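Salicylaldehyde dehydrogenase NahF (Pseudomonas putida, PDB 4JZ6) probably catalyses the NAD+-dependent oxidation of salicylaldehyde to salicylate, a step in the breakdown of naphthalene by Pseudomonas putida. Local coordinates at residues R81-L86 / A129-T133; V91-K95 / I201-E207; N117-S121 / N166-V170; F294-Q299 / I340-V345. All coordinates share one frame; numbering follows the deposited sequence.

Contact 1. Residues R81-L86 / A129-T133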
loop_
_atom_site.group_PDB
_atom_site.type_symbol
_atom_site.label_atom_id
_atom_site.label_comp_id
_atom_site.label_asym_id
_atom_site.label_seq_id
_atom_site.Cartn_x
_atom_site.Cartn_y
_atom_site.Cartn_z
ATOM N N ARG A 81 -1.747 -16.894 -20.769
ATOM C CA ARG A 81 -0.807 -16.077 -20.005
ATOM C C ARG A 81 0.394 -16.903 -19.547
ATOM O O ARG A 81 1.544 -16.486 -19.695
ATOM C CB ARG A 81 -1.500 -15.404 -18.815
ATOM C CG ARG A 81 -1.960 -13.976 -19.113
ATOM C CD ARG A 81 -2.676 -13.321 -17.943
ATOM N NE ARG A 81 -4.063 -13.761 -17.829
ATOM C CZ ARG A 81 -4.557 -14.437 -16.792
ATOM N NH1 ARG A 81 -3.779 -14.751 -15.762
ATOM N NH2 ARG A 81 -5.838 -14.794 -16.782
ATOM N N ARG A 82 0.120 -18.085 -19.007
ATOM C CA ARG A 82 1.180 -18.975 -18.561
ATOM C C ARG A 82 2.096 -19.379 -19.723
ATOM O O ARG A 82 3.323 -19.362 -19.591
ATOM C CB ARG A 82 0.588 -20.211 -17.882
ATOM C CG ARG A 82 1.607 -21.277 -17.507
ATOM C CD ARG A 82 0.943 -22.420 -16.764
ATOM N NE ARG A 82 0.507 -22.004 -15.434
ATOM C CZ ARG A 82 -0.475 -22.579 -14.744
ATOM N NH1 ARG A 82 -1.151 -23.601 -15.249
ATOM N NH2 ARG A 82 -0.782 -22.123 -13.540
ATOM N N ARG A 83 1.496 -19.734 -20.856
ATOM C CA ARG A 83 2.260 -20.175 -22.020
ATOM C C ARG A 83 3.206 -19.070 -22.479
ATOM O O ARG A 83 4.393 -19.301 -22.717
ATOM C CB ARG A 83 1.318 -20.545 -23.167
ATOM C CG ARG A 83 1.893 -21.567 -24.130
ATOM C CD ARG A 83 1.370 -21.372 -25.546
ATOM N NE ARG A 83 2.056 -20.270 -26.217
ATOM C CZ ARG A 83 1.437 -19.251 -26.804
ATOM N NH1 ARG A 83 0.116 -19.205 -26.813
ATOM N NH2 ARG A 83 2.136 -18.285 -27.389
ATOM N N LEU A 84 2.660 -17.863 -22.588
ATOM C CA LEU A 84 3.407 -16.698 -23.035
ATOM C C LEU A 84 4.574 -16.367 -22.114
ATOM O O LEU A 84 5.694 -16.153 -22.576
ATOM C CB LEU A 84 2.467 -15.497 -23.170
ATOM C CG LEU A 84 1.545 -15.548 -24.390
ATOM C CD1 LEU A 84 0.367 -14.604 -24.233
ATOM C CD2 LEU A 84 2.343 -15.206 -25.628
ATOM N N LEU A 85 4.314 -16.330 -20.812
ATOM C CA LEU A 85 5.354 -16.001 -19.845
ATOM C C LEU A 85 6.449 -17.062 -19.816
ATOM O O LEU A 85 7.634 -16.742 -19.750
ATOM C CB LEU A 85 4.761 -15.817 -18.447
ATOM C CG LEU A 85 4.352 -14.406 -18.027
ATOM C CD1 LEU A 85 4.503 -13.422 -19.178
ATOM C CD2 LEU A 85 2.935 -14.417 -17.489
ATOM N N LEU A 86 6.039 -18.323 -19.857
ATOM C CA LEU A 86 6.978 -19.431 -19.925
ATOM C C LEU A 86 7.924 -19.235 -21.111
ATOM O O LEU A 86 9.137 -19.434 -20.996
ATOM C CB LEU A 86 6.208 -20.745 -20.066
ATOM C CG LEU A 86 6.287 -21.786 -18.943
ATOM C CD1 LEU A 86 6.825 -21.193 -17.650
ATOM C CD2 LEU A 86 4.928 -22.431 -18.728
ATOM N N ALA A 129 4.534 -17.128 -14.444
ATOM C CA ALA A 129 3.787 -18.042 -15.306
ATOM C C ALA A 129 3.012 -19.092 -14.502
ATOM O O ALA A 129 1.845 -19.374 -14.799
ATOM C CB ALA A 129 4.718 -18.714 -16.282
ATOM N N SER A 130 3.667 -19.660 -13.489
ATOM C CA SER A 130 3.059 -20.681 -12.640
ATOM C C SER A 130 1.861 -20.130 -11.894
ATOM O O SER A 130 0.913 -20.857 -11.614
ATOM C CB SER A 130 4.062 -21.196 -11.616
ATOM O OG SER A 130 5.235 -21.660 -12.243
ATOM N N LEU A 131 1.919 -18.840 -11.571
ATOM C CA LEU A 131 0.905 -18.202 -10.738
ATOM C C LEU A 131 -0.408 -17.956 -11.465
ATOM O O LEU A 131 -1.404 -17.601 -10.835
ATOM C CB LEU A 131 1.429 -16.879 -10.165
ATOM C CG LEU A 131 2.409 -16.960 -8.991
ATOM C CD1 LEU A 131 2.617 -15.587 -8.376
ATOM C CD2 LEU A 131 1.905 -17.944 -7.947
ATOM N N ALA A 132 -0.398 -18.150 -12.783
ATOM C CA ALA A 132 -1.534 -17.831 -13.649
ATOM C C ALA A 132 -2.870 -18.352 -13.130
ATOM O O ALA A 132 -3.873 -17.632 -13.133
ATOM C CB ALA A 132 -1.279 -18.340 -15.061
ATOM N N THR A 133 -2.872 -19.600 -12.678
ATOM C CA THR A 133 -4.082 -20.211 -12.149
ATOM C C THR A 133 -4.213 -20.018 -10.637
ATOM O O THR A 133 -5.186 -20.469 -10.027
ATOM C CB THR A 133 -4.117 -21.712 -12.459
ATOM O OG1 THR A 133 -3.019 -22.365 -11.813
ATOM C CG2 THR A 133 -4.021 -21.937 -13.949
#
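R82 lays the edge of its flat guanidinium group against A129, S130 and T133, and all three of its bonds across this contact are made there. NE donates to A129 O (3.0 Å, N-H...O 160°), with the oxygen close to the guanidinium plane. NH2 serves two acceptors: T133 OG1, at 2.8 Å and again near that plane, and S130 O, at 2.9 Å and tilted further from it. With CG anti to the backbone N (chi1 174°) and a bend at chi3, the chain runs out from its own helix and then turns its nitrogens onto the neighbouring backbone. Seen from the acceptor side, A129 O holds two donors, R82 NE and A132 N, which approach from opposite faces of its carbonyl plane. The positive group therefore lies by the carbonyls at the C-terminal end of helix 111-130, which would probably favour it electrostatically. An alanine in place of R82 is likely to leave S130 O and T133 OG1 without this donor and the 129-133 segment less firmly held. R81 also has A132 O near the edge of its guanidinium, but at 3.9 Å from NH1; its stronger partner is V76 O. Beneath the polar bonds lies a small apolar patch, where A129 CB meets L85 CB at 3.6 Å and L86 CD1 at 3.5 Å. Contact 1 thus joins helix 78-94 to the end of helix 111-130. V181 of helix 170-181 touches both L85 and A132, and W73 of helix 56-73 packs on R81 and L84.

Contact 2. Residues V91-K95 / I201-E207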
loop_
_atom_site.group_PDB
_atom_site.type_symbol
_atom_site.label_atom_id
_atom_site.label_comp_id
_atom_site.label_asym_id
_atom_site.label_seq_id
_atom_site.Cartn_x
_atom_site.Cartn_y
_atom_site.Cartn_z
ATOM N N VAL A 91 13.085 -17.650 -23.998
ATOM C CA VAL A 91 13.717 -16.695 -24.905
ATOM C C VAL A 91 14.864 -15.937 -24.237
ATOM O O VAL A 91 15.907 -15.706 -24.853
ATOM C CB VAL A 91 12.686 -15.707 -25.495
ATOM C CG1 VAL A 91 13.374 -14.606 -26.289
ATOM C CG2 VAL A 91 11.704 -16.448 -26.368
ATOM N N MET A 92 14.678 -15.558 -22.976
ATOM C CA MET A 92 15.745 -14.890 -22.241
ATOM C C MET A 92 16.967 -15.799 -22.078
ATOM O O MET A 92 18.108 -15.354 -22.213
ATOM C CB MET A 92 15.261 -14.419 -20.874
ATOM C CG MET A 92 14.116 -13.433 -20.918
ATOM S SD MET A 92 13.980 -12.550 -19.351
ATOM C CE MET A 92 15.432 -11.503 -19.451
ATOM N N GLU A 93 16.732 -17.074 -21.784
ATOM C CA GLU A 93 17.836 -18.011 -21.606
ATOM C C GLU A 93 18.557 -18.248 -22.931
ATOM O O GLU A 93 19.760 -18.507 -22.959
ATOM C CB GLU A 93 17.344 -19.325 -20.993
ATOM C CG GLU A 93 16.848 -19.166 -19.558
ATOM C CD GLU A 93 16.260 -20.442 -18.979
ATOM O OE1 GLU A 93 15.928 -21.359 -19.759
ATOM O OE2 GLU A 93 16.126 -20.527 -17.739
ATOM N N SER A 94 17.821 -18.135 -24.032
ATOM C CA SER A 94 18.413 -18.336 -25.350
ATOM C C SER A 94 19.326 -17.175 -25.726
ATOM O O SER A 94 20.121 -17.282 -26.654
ATOM C CB SER A 94 17.332 -18.537 -26.420
ATOM O OG SER A 94 16.632 -17.337 -26.698
ATOM N N LYS A 95 19.213 -16.070 -24.999
ATOM C CA LYS A 95 20.008 -14.884 -25.289
ATOM C C LYS A 95 21.057 -14.611 -24.208
ATOM O O LYS A 95 21.590 -13.503 -24.116
ATOM C CB LYS A 95 19.095 -13.670 -25.482
ATOM C CG LYS A 95 18.317 -13.692 -26.794
ATOM C CD LYS A 95 17.476 -12.431 -26.977
ATOM C CE LYS A 95 17.072 -12.235 -28.432
ATOM N NZ LYS A 95 16.454 -13.452 -29.018
ATOM N N ILE A 201 15.807 -6.987 -22.787
ATOM C CA ILE A 201 14.805 -7.733 -22.041
ATOM C C ILE A 201 13.441 -7.499 -22.676
ATOM O O ILE A 201 12.638 -8.420 -22.800
ATOM C CB ILE A 201 14.815 -7.399 -20.513
ATOM C CG1 ILE A 201 13.893 -8.347 -19.746
ATOM C CG2 ILE A 201 14.407 -5.966 -20.248
ATOM C CD1 ILE A 201 13.998 -8.219 -18.251
ATOM N N THR A 202 13.208 -6.268 -23.118
ATOM C CA THR A 202 11.984 -5.940 -23.830
ATOM C C THR A 202 11.871 -6.794 -25.086
ATOM O O THR A 202 10.828 -7.396 -25.346
ATOM C CB THR A 202 11.942 -4.455 -24.235
ATOM O OG1 THR A 202 12.089 -3.636 -23.070
ATOM C CG2 THR A 202 10.622 -4.123 -24.931
ATOM N N GLN A 203 12.954 -6.848 -25.855
ATOM C CA GLN A 203 12.975 -7.626 -27.085
ATOM C C GLN A 203 12.598 -9.082 -26.818
ATOM O O GLN A 203 11.849 -9.693 -27.583
ATOM C CB GLN A 203 14.345 -7.548 -27.757
ATOM C CG GLN A 203 14.392 -8.253 -29.099
ATOM C CD GLN A 203 15.797 -8.375 -29.641
ATOM O OE1 GLN A 203 16.719 -7.712 -29.164
ATOM N NE2 GLN A 203 15.973 -9.233 -30.637
ATOM N N CYS A 204 13.109 -9.629 -25.723
ATOM C CA CYS A 204 12.781 -10.992 -25.346
ATOM C C CYS A 204 11.277 -11.168 -25.194
ATOM O O CYS A 204 10.693 -12.113 -25.728
ATOM C CB CYS A 204 13.493 -11.366 -24.054
ATOM S SG CYS A 204 15.240 -11.684 -24.295
ATOM N N VAL A 205 10.652 -10.239 -24.478
ATOM C CA VAL A 205 9.208 -10.266 -24.302
ATOM C C VAL A 205 8.488 -10.186 -25.650
ATOM O O VAL A 205 7.487 -10.878 -25.868
ATOM C CB VAL A 205 8.747 -9.144 -23.359
ATOM C CG1 VAL A 205 7.243 -9.153 -23.201
ATOM C CG2 VAL A 205 9.414 -9.315 -22.013
ATOM N N GLN A 206 9.010 -9.358 -26.555
ATOM C CA GLN A 206 8.434 -9.239 -27.891
ATOM C C GLN A 206 8.475 -10.571 -28.634
ATOM O O GLN A 206 7.483 -10.982 -29.237
ATOM C CB GLN A 206 9.147 -8.163 -28.718
ATOM C CG GLN A 206 8.560 -7.994 -30.123
ATOM C CD GLN A 206 9.393 -7.087 -31.025
ATOM O OE1 GLN A 206 10.539 -6.757 -30.711
ATOM N NE2 GLN A 206 8.815 -6.684 -32.159
ATOM N N GLU A 207 9.617 -11.247 -28.569
ATOM C CA GLU A 207 9.813 -12.498 -29.299
ATOM C C GLU A 207 9.079 -13.692 -28.687
ATOM O O GLU A 207 8.951 -14.738 -29.327
ATOM C CB GLU A 207 11.305 -12.809 -29.446
ATOM C CG GLU A 207 12.073 -11.698 -30.130
ATOM C CD GLU A 207 13.516 -12.054 -30.401
ATOM O OE1 GLU A 207 13.955 -13.128 -29.945
ATOM O OE2 GLU A 207 14.210 -11.262 -31.075
HETATM O O HOH W 1 16.369 -13.470 -32.254
#
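K95 stretches across to E207 with its aliphatic chain passing C204, CD lying 3.6 Å from C204 SG. Its CG is anti to the carbonyl carbon, and a bend at chi4 (51°) turns the ammonium onto the carboxylate: NZ forms a salt bridge with E207 OE1 at 2.7 Å, on the syn side but 29° out of the carboxylate plane. The other oxygen has a partner within its own helix, since Q203, extended beyond CG, reaches forward one turn and donates from NE2 to E207 OE2 at 2.7 Å, from above the carboxylate plane. One water takes a hydrogen bond from K95 NZ and gives a weak one to E207 OE2. Away from the ion pair the contact is apolar. V91 carries CG1 anti to its backbone N (chi1 172°), which sets that methyl against C204, 3.9 Å from CB. M92 follows an oblique course over I201: its chain bends at chi3 and brings CE to 3.5 Å from I201 CG1, while its CG lies 3.8 Å from C204 CB. F99 of helix 96-107 covers M92 and C204, and A172 and A173 of helix 170-181 back I201. A leucine in place of K95 would probably leave E207 OE1 without its charged mate and the carboxylate held chiefly by Q203. The chemistry is thus graded, from methyls and sulfur between helices 78-94 and 195-208 to an ion pair at the margin, where the water probably helps to solvate the charges and K95 CD lies against the cysteine sulfur.

Contact 3. Residues N117-S121 / N166-V170. With NK (salicylaldehyde), chain B; EDO (1,2-ethanediol), chain G.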
loop_
_atom_site.group_PDB
_atom_site.type_symbol
_atom_site.label_atom_id
_atom_site.label_comp_id
_atom_site.label_asym_id
_atom_site.label_seq_id
_atom_site.Cartn_x
_atom_site.Cartn_y
_atom_site.Cartn_z
ATOM N N ASN A 117 21.731 -12.763 -13.154
ATOM C CA ASN A 117 20.621 -11.888 -13.522
ATOM C C ASN A 117 19.709 -12.550 -14.533
ATOM O O ASN A 117 18.488 -12.432 -14.458
ATOM C CB ASN A 117 21.129 -10.556 -14.072
ATOM C CG ASN A 117 20.960 -9.420 -13.087
ATOM O OD1 ASN A 117 19.895 -8.797 -13.009
ATOM N ND2 ASN A 117 22.007 -9.148 -12.320
ATOM N N VAL A 118 20.310 -13.259 -15.476
ATOM C CA VAL A 118 19.531 -13.956 -16.484
ATOM C C VAL A 118 18.721 -15.093 -15.863
ATOM O O VAL A 118 17.497 -15.140 -16.021
ATOM C CB VAL A 118 20.420 -14.468 -17.622
ATOM C CG1 VAL A 118 19.584 -15.151 -18.690
ATOM C CG2 VAL A 118 21.173 -13.314 -18.226
ATOM N N HIS A 119 19.406 -15.992 -15.159
ATOM C CA HIS A 119 18.742 -17.094 -14.461
ATOM C C HIS A 119 17.574 -16.584 -13.625
ATOM O O HIS A 119 16.457 -17.098 -13.724
ATOM C CB HIS A 119 19.727 -17.840 -13.560
ATOM C CG HIS A 119 20.724 -18.667 -14.310
ATOM N ND1 HIS A 119 20.413 -19.343 -15.470
ATOM C CD2 HIS A 119 22.032 -18.923 -14.063
ATOM C CE1 HIS A 119 21.486 -19.978 -15.907
ATOM N NE2 HIS A 119 22.481 -19.742 -15.074
ATOM N N ALA A 120 17.844 -15.556 -12.823
ATOM C CA ALA A 120 16.844 -14.949 -11.946
ATOM C C ALA A 120 15.679 -14.357 -12.723
ATOM O O ALA A 120 14.526 -14.492 -12.314
ATOM C CB ALA A 120 17.481 -13.890 -11.063
ATOM N N SER A 121 15.986 -13.699 -13.838
ATOM C CA SER A 121 14.952 -13.134 -14.700
ATOM C C SER A 121 14.056 -14.217 -15.290
ATOM O O SER A 121 12.826 -14.105 -15.257
ATOM C CB SER A 121 15.576 -12.317 -15.828
ATOM O OG SER A 121 16.300 -11.220 -15.311
ATOM N N ASN A 166 21.077 -1.742 -11.496
ATOM C CA ASN A 166 21.960 -2.668 -10.779
ATOM C C ASN A 166 21.598 -4.149 -10.905
ATOM O O ASN A 166 22.404 -4.954 -11.375
ATOM C CB ASN A 166 22.112 -2.256 -9.312
ATOM C CG ASN A 166 20.784 -2.129 -8.609
ATOM O OD1 ASN A 166 19.756 -1.909 -9.248
ATOM N ND2 ASN A 166 20.793 -2.267 -7.283
ATOM N N GLY A 167 20.395 -4.510 -10.478
ATOM C CA GLY A 167 19.851 -5.821 -10.785
ATOM C C GLY A 167 19.286 -5.718 -12.188
ATOM O O GLY A 167 18.090 -5.905 -12.415
ATOM N N THR A 168 20.183 -5.424 -13.124
ATOM C CA THR A 168 19.850 -4.913 -14.448
ATOM C C THR A 168 18.730 -5.659 -15.159
ATOM O O THR A 168 17.849 -5.043 -15.759
ATOM C CB THR A 168 21.087 -4.927 -15.347
ATOM O OG1 THR A 168 22.235 -4.546 -14.580
ATOM C CG2 THR A 168 20.907 -3.959 -16.473
ATOM N N ALA A 169 18.764 -6.982 -15.076
ATOM C CA ALA A 169 17.783 -7.807 -15.761
ATOM C C ALA A 169 16.632 -8.205 -14.850
ATOM O O ALA A 169 15.468 -8.036 -15.207
ATOM C CB ALA A 169 18.449 -9.037 -16.334
ATOM N N VAL A 170 16.954 -8.740 -13.675
ATOM C CA VAL A 170 15.924 -9.303 -12.807
ATOM C C VAL A 170 14.947 -8.246 -12.270
ATOM O O VAL A 170 13.760 -8.528 -12.085
ATOM C CB VAL A 170 16.531 -10.160 -11.667
ATOM C CG1 VAL A 170 17.272 -9.288 -10.666
ATOM C CG2 VAL A 170 15.448 -10.997 -10.984
HETATM O OAH NK B . 19.142 -4.751 -4.346
HETATM C CAD NK B . 18.876 -4.844 -5.528
HETATM C CAA NK B . 18.436 -6.180 -5.987
HETATM C CAC NK B . 17.422 -6.879 -5.334
HETATM C CAG NK B . 17.050 -8.134 -5.804
HETATM C CAI NK B . 17.687 -8.692 -6.897
HETATM C CAE NK B . 18.698 -8.002 -7.540
HETATM C CAB NK B . 19.077 -6.740 -7.083
HETATM O OAF NK B . 20.076 -6.015 -7.688
HETATM C C1 EDO G . 14.873 -16.515 -7.939
HETATM O O1 EDO G . 14.343 -17.834 -7.739
HETATM C C2 EDO G . 14.202 -15.851 -9.138
HETATM O O2 EDO G . 14.649 -14.495 -9.265
#
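N117 turns its amide oxygen toward the backbone of A169 and V170 and takes two N-H groups on that one atom. V170 N comes in the carbonyl plane of the amide, nearly straight (3.0 Å, 174°), whereas A169 N, also 3.0 Å from OD1, stands well above that plane. N117 ND2 is bound to W113 O, so both ends of the amide are held and its rotation is fixed. One turn on, S121 OG lies beside its own backbone N and donates back to N117 O at 2.6 Å, leaning its oxygen against A169 CB. V170 is wedged between helix and ligand: CG2 meets A120 CB at 3.5 Å, while CG1, set between the backbone N and the carbonyl carbon (chi1 69°), lies 3.7 Å from the salicylaldehyde ring atom CAE. G167, centre of an inverse gamma turn, brings CA to 3.1 Å from the ligand hydroxyl OAF, a spot where a CB would collide. N166 ND2, bonded to Q299 O, is 3.7 Å from the aldehyde carbon CAD. Through N117 and A120, helix 111-130 is tied to the loop that carries N166, G167 and V170 of the substrate pocket. In aldehyde dehydrogenases an asparagine so placed, near the catalytic cysteine, belongs to the oxyanion hole, and N166 beside C301 is consistent with that.

Contact 4. Residues F294-Q299 / I340-V345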
loop_
_atom_site.group_PDB
_atom_site.type_symbol
_atom_site.label_atom_id
_atom_site.label_comp_id
_atom_site.label_asym_id
_atom_site.label_seq_id
_atom_site.Cartn_x
_atom_site.Cartn_y
_atom_site.Cartn_z
ATOM N N PHE A 294 30.678 -7.755 -1.366
ATOM C CA PHE A 294 31.402 -7.378 -2.569
ATOM C C PHE A 294 30.889 -7.951 -3.879
ATOM O O PHE A 294 31.505 -7.752 -4.928
ATOM C CB PHE A 294 32.880 -7.683 -2.389
ATOM C CG PHE A 294 33.481 -6.987 -1.222
ATOM C CD1 PHE A 294 33.572 -5.603 -1.204
ATOM C CD2 PHE A 294 33.936 -7.704 -0.133
ATOM C CE1 PHE A 294 34.119 -4.945 -0.122
ATOM C CE2 PHE A 294 34.484 -7.056 0.952
ATOM C CZ PHE A 294 34.577 -5.670 0.962
ATOM N N LEU A 295 29.768 -8.657 -3.834
ATOM C CA LEU A 295 29.145 -9.087 -5.069
ATOM C C LEU A 295 28.709 -7.836 -5.832
ATOM O O LEU A 295 28.102 -6.933 -5.247
ATOM C CB LEU A 295 27.962 -10.006 -4.778
ATOM C CG LEU A 295 27.123 -10.450 -5.975
ATOM C CD1 LEU A 295 27.979 -11.153 -7.002
ATOM C CD2 LEU A 295 26.019 -11.359 -5.499
ATOM N N PHE A 296 29.048 -7.777 -7.124
ATOM C CA PHE A 296 28.726 -6.632 -7.987
ATOM C C PHE A 296 29.176 -5.301 -7.371
ATOM O O PHE A 296 28.480 -4.287 -7.469
ATOM C CB PHE A 296 27.227 -6.610 -8.337
ATOM C CG PHE A 296 26.851 -5.577 -9.372
ATOM C CD1 PHE A 296 27.614 -5.404 -10.520
ATOM C CD2 PHE A 296 25.727 -4.778 -9.195
ATOM C CE1 PHE A 296 27.268 -4.451 -11.465
ATOM C CE2 PHE A 296 25.375 -3.827 -10.147
ATOM C CZ PHE A 296 26.149 -3.667 -11.283
ATOM N N GLN A 297 30.339 -5.325 -6.725
ATOM C CA GLN A 297 30.933 -4.121 -6.155
ATOM C C GLN A 297 30.048 -3.447 -5.116
ATOM O O GLN A 297 30.035 -2.223 -5.031
ATOM C CB GLN A 297 31.228 -3.101 -7.256
ATOM C CG GLN A 297 32.036 -3.647 -8.396
ATOM C CD GLN A 297 31.199 -4.056 -9.593
ATOM O OE1 GLN A 297 31.239 -5.208 -10.017
ATOM N NE2 GLN A 297 30.451 -3.113 -10.154
ATOM N N GLY A 298 29.298 -4.230 -4.346
ATOM C CA GLY A 298 28.415 -3.666 -3.341
ATOM C C GLY A 298 27.386 -2.699 -3.910
ATOM O O GLY A 298 26.912 -1.789 -3.224
ATOM N N GLN A 299 27.042 -2.893 -5.178
ATOM C CA GLN A 299 26.047 -2.054 -5.823
ATOM C C GLN A 299 24.678 -2.728 -5.823
ATOM O O GLN A 299 23.869 -2.527 -6.728
ATOM C CB GLN A 299 26.481 -1.705 -7.243
ATOM C CG GLN A 299 27.643 -0.748 -7.291
ATOM C CD GLN A 299 27.984 -0.321 -8.705
ATOM O OE1 GLN A 299 28.173 0.867 -8.982
ATOM N NE2 GLN A 299 28.069 -1.291 -9.611
ATOM N N ILE A 340 35.938 -9.723 -9.411
ATOM C CA ILE A 340 34.949 -9.686 -8.347
ATOM C C ILE A 340 34.512 -8.239 -8.169
ATOM O O ILE A 340 33.320 -7.934 -8.098
ATOM C CB ILE A 340 35.501 -10.249 -7.024
ATOM C CG1 ILE A 340 36.094 -11.643 -7.249
ATOM C CG2 ILE A 340 34.416 -10.270 -5.955
ATOM C CD1 ILE A 340 35.123 -12.630 -7.851
ATOM N N ILE A 341 35.492 -7.345 -8.125
ATOM C CA ILE A 341 35.221 -5.920 -7.981
ATOM C C ILE A 341 35.349 -5.201 -9.324
ATOM O O ILE A 341 36.437 -4.762 -9.706
ATOM C CB ILE A 341 36.179 -5.258 -6.960
ATOM C CG1 ILE A 341 36.378 -6.156 -5.735
ATOM C CG2 ILE A 341 35.663 -3.879 -6.558
ATOM C CD1 ILE A 341 35.173 -6.256 -4.848
ATOM N N GLY A 342 34.240 -5.089 -10.044
ATOM C CA GLY A 342 34.218 -4.342 -11.287
ATOM C C GLY A 342 34.166 -2.848 -11.036
ATOM O O GLY A 342 34.192 -2.407 -9.890
ATOM N N PRO A 343 34.116 -2.050 -12.111
ATOM C CA PRO A 343 33.980 -0.606 -11.903
ATOM C C PRO A 343 32.574 -0.252 -11.438
ATOM O O PRO A 343 31.629 -0.975 -11.742
ATOM C CB PRO A 343 34.251 -0.024 -13.293
ATOM C CG PRO A 343 33.925 -1.137 -14.241
ATOM C CD PRO A 343 34.329 -2.392 -13.528
ATOM N N MET A 344 32.444 0.842 -10.698
ATOM C CA MET A 344 31.132 1.335 -10.301
ATOM C C MET A 344 30.436 1.961 -11.498
ATOM O O MET A 344 31.015 2.051 -12.575
ATOM C CB MET A 344 31.251 2.321 -9.142
ATOM C CG MET A 344 31.756 1.660 -7.880
ATOM S SD MET A 344 31.920 2.754 -6.464
ATOM C CE MET A 344 33.166 3.897 -7.057
ATOM N N VAL A 345 29.193 2.392 -11.311
ATOM C CA VAL A 345 28.337 2.755 -12.441
ATOM C C VAL A 345 28.648 4.120 -13.049
ATOM O O VAL A 345 28.476 4.323 -14.252
ATOM C CB VAL A 345 26.830 2.683 -12.059
ATOM C CG1 VAL A 345 26.464 3.789 -11.079
ATOM C CG2 VAL A 345 25.952 2.766 -13.294
HETATM O O HOH W 2 31.065 -9.226 -8.470
HETATM O O HOH W 3 28.838 -0.539 -12.231
#
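Q297 packs its bent side chain directly onto the backbone of I341 and G342, and this is the tight part of the contact. A bend at chi2 (98°) lays CG against the main chain, 3.8 Å from I341 C, with the amide alongside the same strip. A CB on G342 would run into the Q297 amide as modelled. Next to it, I341 folds its CD1 methyl to 3.7 Å from F294 CB and meets the phenyl group obliquely. F296, Q297 and G298 all have positive phi, a short left-handed turn after helix 282-294 from which Q297 projects toward the opposing loop. The other parts are looser and rely on water. One water bridges the two loops, accepting from F296 N at 2.8 Å and donating to I340 O at 2.6 Å, where the backbones do not meet directly. A second water accepts from Q299 NE2 at 2.8 Å and lies beside P343 O. At this end the direct bond is weak: V345 N reaches Q299 OE1 at 3.0 Å with an angle of only 129°. Q299 NE2 also sits over one face of the F296 ring, 3.5 Å above its plane and toward the rim. Contact 4 joins the loop before strand 306-310 to the loop before helix 349-362. F296 stacks on W113 of helix 111-130, F294 packs on F321 and T325 of helix 311-327, M344 touches helix 349-362, and F500 of the second subunit covers L295 and I340.

From the N terminus, helix 78-94 supplies the first segments of contacts 1 and 2. Contact 1 closes a largely helical loop back to the end of helix 111-130, and contact 2 a much longer one to helix 195-208; their segments alternate along the chain, so the two loops cross. Contact 3 nests inside the loop of contact 2, crosses contact 1 through the shared helix 111-130, and ties that helix to the loop after strand 159-162; M92 and I201 of contact 2 pack against contact 3. Contact 4 follows in series, closing a separate loop, yet it touches contact 3 beside the substrate pocket. Contacts 1 and 4 lie about 34 Å apart, centre to centre.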